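Local coordinates for protein NUDIX hydrolase (Alicyclobacillus acidocaldarius subsp. acidocaldarius, PDB 3QSJ) that probably hydrolyses phosphorus-containing acid anhydrides in a metal-dependent manner and binds a calcium ion in the crystal, at residues Gly47-Asp50 and Pro51-Glu55; Phe61-Pro64 and Val65-Asp69; Leu194-Val197 and Arg198-Ala202; Glu214-Met217 and Ser218-Ile222. All blocks are in the same frame, centred on the assembly; numbering follows the deposited sequence. Where two conformers were deposited one is given.

Contact 1: residues Gly47-Asp50 and Pro51-Glu55; sequences GAAD and PSDAE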
ATOM      1  N   GLY A  47       0.839  -1.360   6.670  1.00 15.58           N
ATOM      2  CA  GLY A  47       0.951  -1.877   8.025  1.00 16.18           C
ATOM      3  C   GLY A  47       2.390  -2.017   8.435  1.00 17.81           C
ATOM      4  O   GLY A  47       3.309  -1.606   7.720  1.00 16.65           O
ATOM      5  N   ALA A  48       2.568  -2.619   9.584  1.00 19.33           N
ATOM      6  CA  ALA A  48       3.865  -2.737  10.246  1.00 18.45           C
ATOM      7  C   ALA A  48       4.727  -3.701   9.508  1.00 19.40           C
ATOM      8  O   ALA A  48       4.263  -4.754   9.015  1.00 19.88           O
ATOM      9  CB  ALA A  48       3.667  -3.192  11.720  1.00 20.27           C
ATOM     10  N   ALA A  49       6.044  -3.379   9.484  1.00 17.40           N
ATOM     11  CA  ALA A  49       7.043  -4.269   8.918  1.00 17.95           C
ATOM     12  C   ALA A  49       7.068  -5.609   9.669  1.00 24.61           C
ATOM     13  O   ALA A  49       6.865  -5.646  10.887  1.00 24.90           O
ATOM     14  CB  ALA A  49       8.448  -3.619   8.982  1.00 19.89           C
ATOM     15  N   ASP A  50       7.323  -6.705   8.939  1.00 22.26           N
ATOM     16  CA  ASP A  50       7.456  -8.075   9.500  1.00 23.50           C
ATOM     17  C   ASP A  50       8.868  -8.588   9.128  1.00 26.56           C
ATOM     18  O   ASP A  50       9.368  -8.204   8.062  1.00 21.84           O
ATOM     19  CB  ASP A  50       6.385  -8.982   8.871  1.00 26.28           C
ATOM     20  CG  ASP A  50       6.408 -10.470   9.293  1.00 36.85           C
ATOM     21  OD1 ASP A  50       5.853 -10.794  10.372  1.00 41.81           O
ATOM     22  OD2 ASP A  50       7.061 -11.294   8.583  1.00 32.98           O
ATOM     23  N   PRO A  51       9.484  -9.499   9.921  1.00 27.26           N
ATOM     24  CA  PRO A  51      10.845  -9.988   9.573  1.00 27.63           C
ATOM     25  C   PRO A  51      10.942 -10.619   8.197  1.00 28.50           C
ATOM     26  O   PRO A  51      11.972 -10.451   7.552  1.00 29.50           O
ATOM     27  CB  PRO A  51      11.133 -11.044  10.646  1.00 31.14           C
ATOM     28  CG  PRO A  51      10.292 -10.595  11.846  1.00 35.79           C
ATOM     29  CD  PRO A  51       9.046 -10.002  11.249  1.00 30.97           C
ATOM     30  N   SER A  52       9.883 -11.349   7.728  1.00 24.26           N
ATOM     31  CA  SER A  52       9.989 -12.000   6.402  1.00 23.93           C
ATOM     32  C   SER A  52      10.048 -10.972   5.266  1.00 23.19           C
ATOM     33  O   SER A  52      10.344 -11.363   4.147  1.00 20.87           O
ATOM     34  CB  SER A  52       8.855 -13.002   6.149  1.00 28.54           C
ATOM     35  OG  SER A  52       7.574 -12.376   6.154  1.00 32.42           O
ATOM     36  N   ASP A  53       9.715  -9.670   5.535  1.00 20.14           N
ATOM     37  CA  ASP A  53       9.722  -8.660   4.467  1.00 17.54           C
ATOM     38  C   ASP A  53      11.142  -8.447   3.915  1.00 17.69           C
ATOM     39  O   ASP A  53      11.319  -8.486   2.690  1.00 17.04           O
ATOM     40  CB  ASP A  53       9.090  -7.330   4.910  1.00 17.36           C
ATOM     41  CG  ASP A  53       7.615  -7.509   5.251  1.00 19.06           C
ATOM     42  OD1 ASP A  53       7.017  -8.526   4.798  1.00 21.75           O
ATOM     43  OD2 ASP A  53       7.073  -6.671   6.001  1.00 18.88           O
ATOM     44  N   ALA A  54      12.150  -8.265   4.809  1.00 18.61           N
ATOM     45  CA  ALA A  54      13.524  -8.100   4.341  1.00 18.94           C
ATOM     46  C   ALA A  54      14.026  -9.396   3.690  1.00 22.32           C
ATOM     47  O   ALA A  54      14.758  -9.321   2.710  1.00 21.63           O
ATOM     48  CB  ALA A  54      14.427  -7.728   5.505  1.00 21.02           C
ATOM     49  N   GLU A  55      13.524 -10.560   4.136  1.00 18.79           N
ATOM     50  CA  GLU A  55      13.970 -11.848   3.531  1.00 20.79           C
ATOM     51  C   GLU A  55      13.482 -11.928   2.063  1.00 22.36           C
ATOM     52  O   GLU A  55      14.261 -12.229   1.140  1.00 22.43           O
ATOM     53  CB  GLU A  55      13.409 -13.032   4.317  1.00 22.94           C
ATOM     54  CG  GLU A  55      13.936 -13.142   5.744  1.00 28.91           C
ATOM     55  CD  GLU A  55      13.507 -14.412   6.447  1.00 58.05           C
ATOM     56  OE1 GLU A  55      12.295 -14.559   6.731  1.00 56.20           O
ATOM     57  OE2 GLU A  55      14.385 -15.258   6.723  1.00 64.84           O
TER
HETATM   58  O   HOH W   1      11.644  -6.416   7.145  1.00 24.14           O

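Contact 2: residues Phe61-Pro64 and Val65-Asp69; sequences FGRP and VCAED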
ATOM      1  N   PHE A  61      13.327  -8.764  -7.592  1.00 14.50           N
ATOM      2  CA  PHE A  61      13.973  -8.243  -8.790  1.00 13.61           C
ATOM      3  C   PHE A  61      13.985  -6.755  -8.667  1.00 18.25           C
ATOM      4  O   PHE A  61      13.024  -6.124  -8.191  1.00 19.19           O
ATOM      5  CB  PHE A  61      13.110  -8.579 -10.039  1.00 15.57           C
ATOM      6  CG  PHE A  61      12.919 -10.067 -10.217  1.00 17.76           C
ATOM      7  CD1 PHE A  61      13.866 -10.825 -10.892  1.00 20.56           C
ATOM      8  CD2 PHE A  61      11.788 -10.705  -9.716  1.00 17.68           C
ATOM      9  CE1 PHE A  61      13.680 -12.181 -11.078  1.00 19.69           C
ATOM     10  CE2 PHE A  61      11.603 -12.080  -9.907  1.00 19.98           C
ATOM     11  CZ  PHE A  61      12.536 -12.803 -10.597  1.00 19.43           C
ATOM     12  N   GLY A  62      15.065  -6.155  -9.138  1.00 16.60           N
ATOM     13  CA  GLY A  62      15.070  -4.692  -9.168  1.00 16.10           C
ATOM     14  C   GLY A  62      15.103  -4.020  -7.798  1.00 19.20           C
ATOM     15  O   GLY A  62      15.538  -4.600  -6.770  1.00 18.26           O
ATOM     16  N   ARG A  63      14.738  -2.732  -7.818  1.00 15.33           N
ATOM     17  CA  ARG A  63      14.789  -1.816  -6.664  1.00 16.38           C
ATOM     18  C   ARG A  63      13.739  -0.740  -6.891  1.00 18.95           C
ATOM     19  O   ARG A  63      13.532  -0.307  -8.028  1.00 15.92           O
ATOM     20  CB  ARG A  63      16.217  -1.174  -6.684  1.00 21.03           C
ATOM     21  CG  ARG A  63      16.538  -0.050  -5.743  1.00 25.91           C
ATOM     22  CD  ARG A  63      18.003   0.360  -5.955  1.00 23.67           C
ATOM     23  NE  ARG A  63      18.900  -0.810  -5.973  1.00 34.43           N
ATOM     24  CZ  ARG A  63      19.837  -1.076  -6.897  1.00 62.13           C
ATOM     25  NH1 ARG A  63      20.076  -0.217  -7.893  1.00 33.49           N
ATOM     26  NH2 ARG A  63      20.566  -2.180  -6.810  1.00 62.39           N
ATOM     27  N   PRO A  64      13.134  -0.207  -5.820  1.00 14.53           N
ATOM     28  CA  PRO A  64      12.130   0.843  -5.996  1.00 13.46           C
ATOM     29  C   PRO A  64      12.687   2.083  -6.690  1.00 16.63           C
ATOM     30  O   PRO A  64      13.850   2.456  -6.498  1.00 16.95           O
ATOM     31  CB  PRO A  64      11.621   1.111  -4.547  1.00 14.09           C
ATOM     32  CG  PRO A  64      11.990  -0.089  -3.780  1.00 17.21           C
ATOM     33  CD  PRO A  64      13.297  -0.581  -4.386  1.00 15.23           C
ATOM     34  N   VAL A  65      11.844   2.730  -7.502  1.00 14.18           N
ATOM     35  CA  VAL A  65      12.207   3.997  -8.170  1.00 14.80           C
ATOM     36  C   VAL A  65      12.274   5.031  -7.033  1.00 18.20           C
ATOM     37  O   VAL A  65      11.389   5.049  -6.163  1.00 17.56           O
ATOM     38  CB  VAL A  65      11.140   4.377  -9.244  1.00 17.26           C
ATOM     39  CG1 VAL A  65      11.452   5.708  -9.868  1.00 18.00           C
ATOM     40  CG2 VAL A  65      11.089   3.305 -10.338  1.00 17.38           C
ATOM     41  N   CYS A  66      13.350   5.880  -7.013  1.00 16.31           N
ATOM     42  CA  CYS A  66      13.557   6.861  -5.953  1.00 17.95           C
ATOM     43  C   CYS A  66      13.800   6.256  -4.550  1.00 19.08           C
ATOM     44  O   CYS A  66      13.661   6.975  -3.551  1.00 19.42           O
ATOM     45  CB  CYS A  66      12.458   7.930  -5.947  1.00 20.30           C
ATOM     46  SG  CYS A  66      12.285   8.789  -7.522  1.00 26.19           S
ATOM     47  N   ALA A  67      14.292   4.983  -4.488  1.00 18.25           N
ATOM     48  CA  ALA A  67      14.817   4.398  -3.247  1.00 18.25           C
ATOM     49  C   ALA A  67      15.996   5.273  -2.831  1.00 21.25           C
ATOM     50  O   ALA A  67      16.745   5.707  -3.694  1.00 20.47           O
ATOM     51  CB  ALA A  67      15.296   2.971  -3.475  1.00 18.67           C
ATOM     52  N   GLU A  68      16.125   5.578  -1.527  1.00 19.85           N
ATOM     53  CA  GLU A  68      17.225   6.411  -1.022  1.00 21.71           C
ATOM     54  C   GLU A  68      17.865   5.675   0.166  1.00 26.01           C
ATOM     55  O   GLU A  68      18.946   6.054   0.566  1.00 29.20           O
ATOM     56  CB  GLU A  68      16.694   7.720  -0.412  1.00 23.61           C
ATOM     57  CG  GLU A  68      15.851   8.639  -1.278  1.00 34.72           C
ATOM     58  CD  GLU A  68      15.354   9.850  -0.502  1.00 36.07           C
ATOM     59  OE1 GLU A  68      15.950  10.192   0.545  1.00 39.38           O
ATOM     60  OE2 GLU A  68      14.396  10.498  -0.978  1.00 38.51           O
ATOM     61  N   ASP A  69      17.194   4.687   0.765  1.00 18.94           N
ATOM     62  CA  ASP A  69      17.748   4.050   1.959  1.00 17.26           C
ATOM     63  C   ASP A  69      17.825   2.535   1.854  1.00 22.37           C
ATOM     64  O   ASP A  69      17.087   1.924   1.074  1.00 20.69           O
ATOM     65  CB  ASP A  69      16.865   4.471   3.155  1.00 18.33           C
ATOM     66  CG  ASP A  69      16.885   5.947   3.482  1.00 27.86           C
ATOM     67  OD1 ASP A  69      17.967   6.474   3.771  1.00 34.78           O
ATOM     68  OD2 ASP A  69      15.821   6.557   3.510  1.00 27.26           O
TER

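Contact 3: residues Leu194-Val197 and Arg198-Ala202; sequences LPAV and RPTIA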
ATOM      1  N   LEU A 194     -15.317  12.005   6.574  1.00 34.60           N
ATOM      2  CA  LEU A 194     -14.458  10.832   6.886  1.00 32.27           C
ATOM      3  C   LEU A 194     -13.098  11.243   7.493  1.00 33.47           C
ATOM      4  O   LEU A 194     -12.464  12.176   6.995  1.00 33.79           O
ATOM      5  CB  LEU A 194     -14.215   9.970   5.634  1.00 32.37           C
ATOM      6  CG  LEU A 194     -15.445   9.415   4.907  1.00 38.16           C
ATOM      7  CD1 LEU A 194     -15.120   9.109   3.502  1.00 39.57           C
ATOM      8  CD2 LEU A 194     -16.022   8.177   5.622  1.00 40.37           C
ATOM      9  N   PRO A 195     -12.607  10.546   8.534  1.00 25.60           N
ATOM     10  CA  PRO A 195     -11.316  10.932   9.104  1.00 25.91           C
ATOM     11  C   PRO A 195     -10.163  10.285   8.340  1.00 27.05           C
ATOM     12  O   PRO A 195     -10.296   9.172   7.812  1.00 25.57           O
ATOM     13  CB  PRO A 195     -11.381  10.406  10.538  1.00 28.80           C
ATOM     14  CG  PRO A 195     -12.563   9.486  10.584  1.00 32.69           C
ATOM     15  CD  PRO A 195     -13.230   9.440   9.292  1.00 27.32           C
ATOM     16  N   ALA A 196      -9.015  10.980   8.301  1.00 25.91           N
ATOM     17  CA  ALA A 196      -7.796  10.436   7.675  1.00 24.09           C
ATOM     18  C   ALA A 196      -6.554  11.062   8.335  1.00 25.49           C
ATOM     19  O   ALA A 196      -6.630  12.200   8.780  1.00 25.74           O
ATOM     20  CB  ALA A 196      -7.793  10.681   6.156  1.00 25.01           C
ATOM     21  N   VAL A 197      -5.430  10.345   8.378  1.00 23.11           N
ATOM     22  CA  VAL A 197      -4.176  10.900   8.911  1.00 24.48           C
ATOM     23  C   VAL A 197      -3.575  11.886   7.900  1.00 27.81           C
ATOM     24  O   VAL A 197      -3.883  11.790   6.718  1.00 27.67           O
ATOM     25  CB  VAL A 197      -3.186   9.820   9.421  1.00 28.43           C
ATOM     26  CG1 VAL A 197      -3.845   8.958  10.487  1.00 29.66           C
ATOM     27  CG2 VAL A 197      -2.656   8.946   8.268  1.00 26.68           C
ATOM     28  N   ARG A 198      -2.790  12.866   8.367  1.00 26.78           N
ATOM     29  CA  ARG A 198      -2.181  13.882   7.493  1.00 27.24           C
ATOM     30  C   ARG A 198      -1.482  13.344   6.232  1.00 30.15           C
ATOM     31  O   ARG A 198      -1.771  13.848   5.144  1.00 28.47           O
ATOM     32  CB  ARG A 198      -1.318  14.860   8.299  1.00 28.71           C
ATOM     33  CG  ARG A 198      -2.180  15.808   9.167  1.00 44.71           C
ATOM     34  CD  ARG A 198      -1.352  16.954   9.709  1.00 54.79           C
ATOM     35  NE  ARG A 198      -0.318  16.460  10.619  1.00 63.41           N
ATOM     36  CZ  ARG A 198       0.934  16.900  10.651  1.00 70.19           C
ATOM     37  NH1 ARG A 198       1.803  16.379  11.505  1.00 50.08           N
ATOM     38  NH2 ARG A 198       1.328  17.864   9.826  1.00 53.85           N
ATOM     39  N   PRO A 199      -0.628  12.286   6.318  1.00 27.68           N
ATOM     40  CA  PRO A 199       0.002  11.745   5.103  1.00 26.96           C
ATOM     41  C   PRO A 199      -0.992  11.290   4.030  1.00 27.62           C
ATOM     42  O   PRO A 199      -0.758  11.508   2.824  1.00 24.63           O
ATOM     43  CB  PRO A 199       0.798  10.554   5.653  1.00 28.89           C
ATOM     44  CG  PRO A 199       1.102  10.911   7.035  1.00 33.82           C
ATOM     45  CD  PRO A 199      -0.132  11.579   7.525  1.00 29.99           C
ATOM     46  N   THR A 200      -2.140  10.721   4.469  1.00 23.38           N
ATOM     47  CA  THR A 200      -3.198  10.293   3.526  1.00 20.49           C
ATOM     48  C   THR A 200      -3.715  11.461   2.704  1.00 23.51           C
ATOM     49  O   THR A 200      -3.814  11.357   1.482  1.00 22.00           O
ATOM     50  CB  THR A 200      -4.336   9.566   4.288  1.00 25.55           C
ATOM     51  OG1 THR A 200      -3.788   8.412   4.872  1.00 23.17           O
ATOM     52  CG2 THR A 200      -5.495   9.146   3.361  1.00 28.41           C
ATOM     53  N   ILE A 201      -4.021  12.576   3.379  1.00 23.36           N
ATOM     54  CA  ILE A 201      -4.521  13.782   2.734  1.00 23.23           C
ATOM     55  C   ILE A 201      -3.446  14.295   1.738  1.00 25.62           C
ATOM     56  O   ILE A 201      -3.758  14.639   0.603  1.00 25.09           O
ATOM     57  CB  ILE A 201      -4.903  14.839   3.795  1.00 27.19           C
ATOM     58  CG1 ILE A 201      -5.993  14.277   4.735  1.00 28.51           C
ATOM     59  CG2 ILE A 201      -5.336  16.154   3.148  1.00 30.41           C
ATOM     60  CD1 ILE A 201      -6.338  15.208   6.035  1.00 28.19           C
ATOM     61  N   ALA A 202      -2.195  14.346   2.185  1.00 24.75           N
ATOM     62  CA  ALA A 202      -1.104  14.898   1.375  1.00 25.84           C
ATOM     63  C   ALA A 202      -0.890  14.025   0.114  1.00 23.49           C
ATOM     64  O   ALA A 202      -0.682  14.576  -0.970  1.00 24.58           O
ATOM     65  CB  ALA A 202       0.154  15.034   2.228  1.00 27.60           C
TER
HETATM   66  O   HOH W   2      -5.509   7.711   6.933  1.00 20.94           O

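Contact 4: residues Glu214-Met217 and Ser218-Ile222; sequences EIAM and STLSI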
ATOM      1  N   GLU A 214       1.106   7.866 -15.498  1.00 20.23           N
ATOM      2  CA  GLU A 214       2.517   7.872 -15.973  1.00 21.00           C
ATOM      3  C   GLU A 214       3.284   9.055 -15.386  1.00 22.91           C
ATOM      4  O   GLU A 214       4.393   8.863 -14.883  1.00 21.14           O
ATOM      5  CB  GLU A 214       2.524   7.945 -17.510  1.00 23.55           C
ATOM      6  CG  GLU A 214       3.920   7.934 -18.124  1.00 35.90           C
ATOM      7  CD  GLU A 214       3.865   8.116 -19.621  1.00 53.31           C
ATOM      8  OE1 GLU A 214       2.848   7.701 -20.222  1.00 43.87           O
ATOM      9  OE2 GLU A 214       4.796   8.736 -20.184  1.00 48.14           O
ATOM     10  N   ILE A 215       2.668  10.270 -15.368  1.00 17.79           N
ATOM     11  CA  ILE A 215       3.348  11.434 -14.776  1.00 18.34           C
ATOM     12  C   ILE A 215       3.555  11.204 -13.280  1.00 19.44           C
ATOM     13  O   ILE A 215       4.604  11.554 -12.758  1.00 19.70           O
ATOM     14  CB  ILE A 215       2.660  12.790 -15.129  1.00 22.54           C
ATOM     15  CG1 ILE A 215       2.716  13.110 -16.670  1.00 25.49           C
ATOM     16  CG2 ILE A 215       3.166  13.927 -14.261  1.00 23.18           C
ATOM     17  CD1 ILE A 215       4.147  13.136 -17.298  1.00 32.90           C
ATOM     18  N   ALA A 216       2.550  10.570 -12.582  1.00 17.57           N
ATOM     19  CA  ALA A 216       2.743  10.309 -11.167  1.00 17.23           C
ATOM     20  C   ALA A 216       3.936   9.369 -10.917  1.00 18.82           C
ATOM     21  O   ALA A 216       4.724   9.590  -9.986  1.00 19.22           O
ATOM     22  CB  ALA A 216       1.466   9.705 -10.566  1.00 17.99           C
HETATM   23  N   MSE A 217       4.074   8.298 -11.735  1.00 17.65           N
HETATM   24  CA  MSE A 217       5.150   7.316 -11.541  1.00 16.15           C
HETATM   25  C   MSE A 217       6.519   7.962 -11.857  1.00 19.51           C
HETATM   26  O   MSE A 217       7.530   7.414 -11.418  1.00 20.52           O
HETATM   27  CB  MSE A 217       4.926   6.067 -12.426  1.00 16.61           C
HETATM   28  CG  MSE A 217       3.812   5.179 -11.906  1.00 20.00           C
HETATM   29 SE   MSE A 217       4.244   4.513 -10.058  0.78 22.85          SE
HETATM   30  CE  MSE A 217       5.769   3.521 -10.418  1.00 21.92           C
ATOM     31  N   SER A 218       6.539   9.150 -12.554  1.00 16.05           N
ATOM     32  CA  SER A 218       7.758   9.859 -12.839  1.00 17.63           C
ATOM     33  C   SER A 218       8.092  10.999 -11.879  1.00 21.04           C
ATOM     34  O   SER A 218       9.209  11.482 -11.924  1.00 20.64           O
ATOM     35  CB  SER A 218       7.653  10.506 -14.239  1.00 23.70           C
ATOM     36  OG  SER A 218       8.037   9.586 -15.224  1.00 31.88           O
ATOM     37  N   THR A 219       7.116  11.522 -11.093  1.00 18.70           N
ATOM     38  CA  THR A 219       7.333  12.776 -10.391  1.00 19.40           C
ATOM     39  C   THR A 219       6.769  12.801  -8.993  1.00 20.78           C
ATOM     40  O   THR A 219       7.139  13.715  -8.232  1.00 20.96           O
ATOM     41  CB  THR A 219       6.576  13.939 -11.123  1.00 24.73           C
ATOM     42  OG1 THR A 219       5.151  13.698 -11.069  1.00 21.22           O
ATOM     43  CG2 THR A 219       7.007  14.178 -12.535  1.00 24.40           C
ATOM     44  N   LEU A 220       5.816  11.912  -8.672  1.00 18.57           N
ATOM     45  CA  LEU A 220       5.183  12.061  -7.363  1.00 19.65           C
ATOM     46  C   LEU A 220       6.126  12.051  -6.198  1.00 22.86           C
ATOM     47  O   LEU A 220       6.989  11.176  -6.065  1.00 19.93           O
ATOM     48  CB  LEU A 220       4.026  11.077  -7.128  1.00 18.68           C
ATOM     49  CG  LEU A 220       2.820  11.692  -6.407  1.00 21.62           C
ATOM     50  CD1 LEU A 220       2.008  12.552  -7.379  1.00 23.21           C
ATOM     51  CD2 LEU A 220       1.942  10.564  -5.844  1.00 21.24           C
ATOM     52  N   SER A 221       5.890  13.000  -5.304  1.00 21.72           N
ATOM     53  CA  SER A 221       6.680  13.083  -4.086  1.00 25.31           C
ATOM     54  C   SER A 221       5.918  13.890  -3.076  1.00 38.71           C
ATOM     55  O   SER A 221       5.485  15.028  -3.370  1.00 41.64           O
ATOM     56  CB  SER A 221       8.018  13.763  -4.356  1.00 35.73           C
ATOM     57  OG  SER A 221       8.601  14.184  -3.135  1.00 47.76           O
ATOM     58  N   ILE A 222       5.791  13.344  -1.869  0.51 34.56           N
ATOM     59  CA  ILE A 222       5.131  14.050  -0.779  0.51 36.81           C
ATOM     60  C   ILE A 222       6.236  14.628   0.137  0.51 43.90           C
ATOM     61  O   ILE A 222       7.016  13.864   0.724  0.51 41.75           O
ATOM     62  CB  ILE A 222       4.138  13.137   0.003  0.51 38.89           C
ATOM     63  CG1 ILE A 222       3.511  11.976  -0.826  0.51 37.77           C
ATOM     64  CG2 ILE A 222       3.096  13.971   0.731  0.51 41.83           C
ATOM     65  CD1 ILE A 222       2.636  12.334  -2.087  0.51 33.72           C
TER
HETATM   66  O   HOH W   3       6.376   7.131 -15.692  0.53 21.36           O

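Contact 1: residues Gly47-Asp50 and Pro51-Glu55
Between Asp50 and Asp53 the backbone turns from the end of strand 42-48 into helix 51-58, and Asp53 N donates to Asp50 O (2.9 Å) across the first turn. This is a capping box: Asp50 is the N-cap residue, and each aspartate's side chain accepts a backbone N-H at the helix start. In one direction, Asp50 N reaches Asp53 OD2 at 2.9 Å, coming from above the carboxylate plane. Asp53 can offer that oxygen because its CG stands beside its own backbone N (chi1 -63°), which points the carboxylate back toward the strand. In the other direction, Asp50 OD2 takes two donors of Ser52 from opposite faces of its plane, the N-H at 2.9 Å and the hydroxyl OG at 2.7 Å. Two bonds on one oxygen restrict the rotation of the Asp50 carboxylate, and the Asp50 side chain crosses that of Pro51 at about a right angle. Asp53 is buried and gripped from beyond the turn as well: Thr78 OG1 bonds to OD2 and Arg81 forms a salt bridge with OD1, tying the cap to helix 72-87. That helix carries the calcium ligands Glu82 and Glu86, so the box is joined to the helix of the metal site, with the Asp53 side chain about 10 Å from the ion. A water donates to Asp50 O at 3.0 Å and weakly accepts from Ala54 N.

Contact 2: residues Phe61-Pro64 and Val65-Asp69
A tight backbone reversal with a small apolar contact across it, the pairing of Pro64 with Ala67 is a type II beta turn at the surface, in the loop that links helix 51-58 to helix 72-87 of the NUDIX domain. Its closing bond runs from Ala67 N to Pro64 O over 3.3 Å. Val65 and Cys66 occupy the two corners of the turn. Cys66 takes a positive phi (64°), as the second corner of this turn type requires, and its CB points away from the 61-64 segment.

Pro64, buried, also packs on Ala76 of helix 72-87, and Val65 shares backbone hydrogen bonds with Leu136 and Arg138 near the start of strand 137-143. The turn is thereby held between that helix and the strand.

Ala67 turns its methyl back toward the incoming chain. CB lies 3.4 Å from Pro64 O, and on the apolar side it comes to 4.2 Å from Pro64 CD, the ring carbon next to the proline nitrogen. The aliphatic part of Arg63 also reaches the same methyl. Only the CG methylene of that side chain meets the 65-69 segment, while the chain bends at chi3 on its way to the guanidinium. The Arg63 CG lies opposite the backbone N (chi1 172°), and from there it approaches Ala67 CB to 4.0 Å.

Contact 3: residues Leu194-Val197 and Arg198-Ala202
Val197 has CG1 anti to its carbonyl carbon (chi1 -57°), which leaves CG2 between the backbone N and the carbonyl carbon, over the turn that follows. There CG2 meets Pro199 CD at 3.7 Å and Thr200 OG1 at 3.6 Å, so one branch touches a ring methylene and a hydroxyl oxygen. Thr200, with OG1 beside its own backbone N (chi1 -63°), sends its two branches to different neighbours. The hydroxyl lies toward Val197, while the methyl CG2 goes to Ala196 CB at 3.9 Å. Ile201 adds a looser apolar contact, its CG1 lying 4.3 Å from Ala196 CB.

The turn is the beginning of helix 198-209, and Val197 sits at its N-cap. A valine side chain has no polar atom with which to accept the N-H groups of the first turn. The Val197 backbone carbonyl takes the first helical bond, a weak but fairly straight one from Ile201 N at 3.4 Å, and a weak, strongly bent one from Thr200 N. A water adds a polar link: it accepts from Val197 N at 3.0 Å and also bonds to Thr200 OG1, bridging the incoming backbone to the threonine hydroxyl.

Around this start, Ala196 and Ile201 lean on Ile189 of helix 182-190, while Val197 packs on Phe41. The buried Thr200 rests against Phe44 of strand 42-48, its side chain about 12 Å from the bound calcium ion.

Contact 4: residues Glu214-Met217 and Ser218-Ile222
Ser218 lies near the C-terminal end of helix 213-219, its backbone N donating to Ile215 O at 3.1 Å and only weakly to Glu214 O, so that it favours the acceptor nearer in sequence. Ser218 OG is linked to Glu214 O through a water, which donates to that carbonyl oxygen at 2.8 Å and bonds to the serine hydroxyl.

Thr219 comes next and folds its hydroxyl back onto the helix. With OG1 between the backbone N and the carbonyl carbon (chi1 64°), it donates to Ile215 O at 2.8 Å. Ser218 N and Thr219 OG1 approach that oxygen from opposite faces of the carbonyl plane, so a side-chain hydroxyl joins a backbone N-H on this oxygen. The hydroxyl oxygen also brushes Ile215 CG2 at 3.8 Å, the two side chains crossing at a slant. Thr219 N binds Ala216 O at 3.3 Å.

Leu220 N joins it on the same oxygen at 2.9 Å, while Leu220 CD1 reaches back to Ala216 CB at 4.3 Å.

Beyond this the chain leaves the helix, and Ile222 shares a backbone hydrogen bond with Ile139 of strand 137-143. Arg137 binds the carbonyl oxygens of Met217 and Leu220. Met217, present as selenomethionine, packs with Ala216 and Leu220 on Leu158 of strand 151-160, with Leu220 also against Ala206 and Leu207 of helix 198-209.

How the contacts relate
Contacts 1 and 3 both begin a helix, with contrasting chemistry: the capping box of contact 1 uses carboxylates, whereas the N-cap of contact 3 offers a backbone carbonyl and apolar packing. Contact 4 ends a helix through carbonyls shared by several donors, and contact 2 closes a turn with a single backbone bond. Contacts 2 and 3 are surface contacts; 1 and 4 are partly buried. Helix 72-87 backs contacts 1 and 2, strand 42-48 leads into contact 1 and supports contact 3, and strand 137-143 borders contacts 2 and 4. Contacts 3 and 4 meet where Ala202 packs on Ile222.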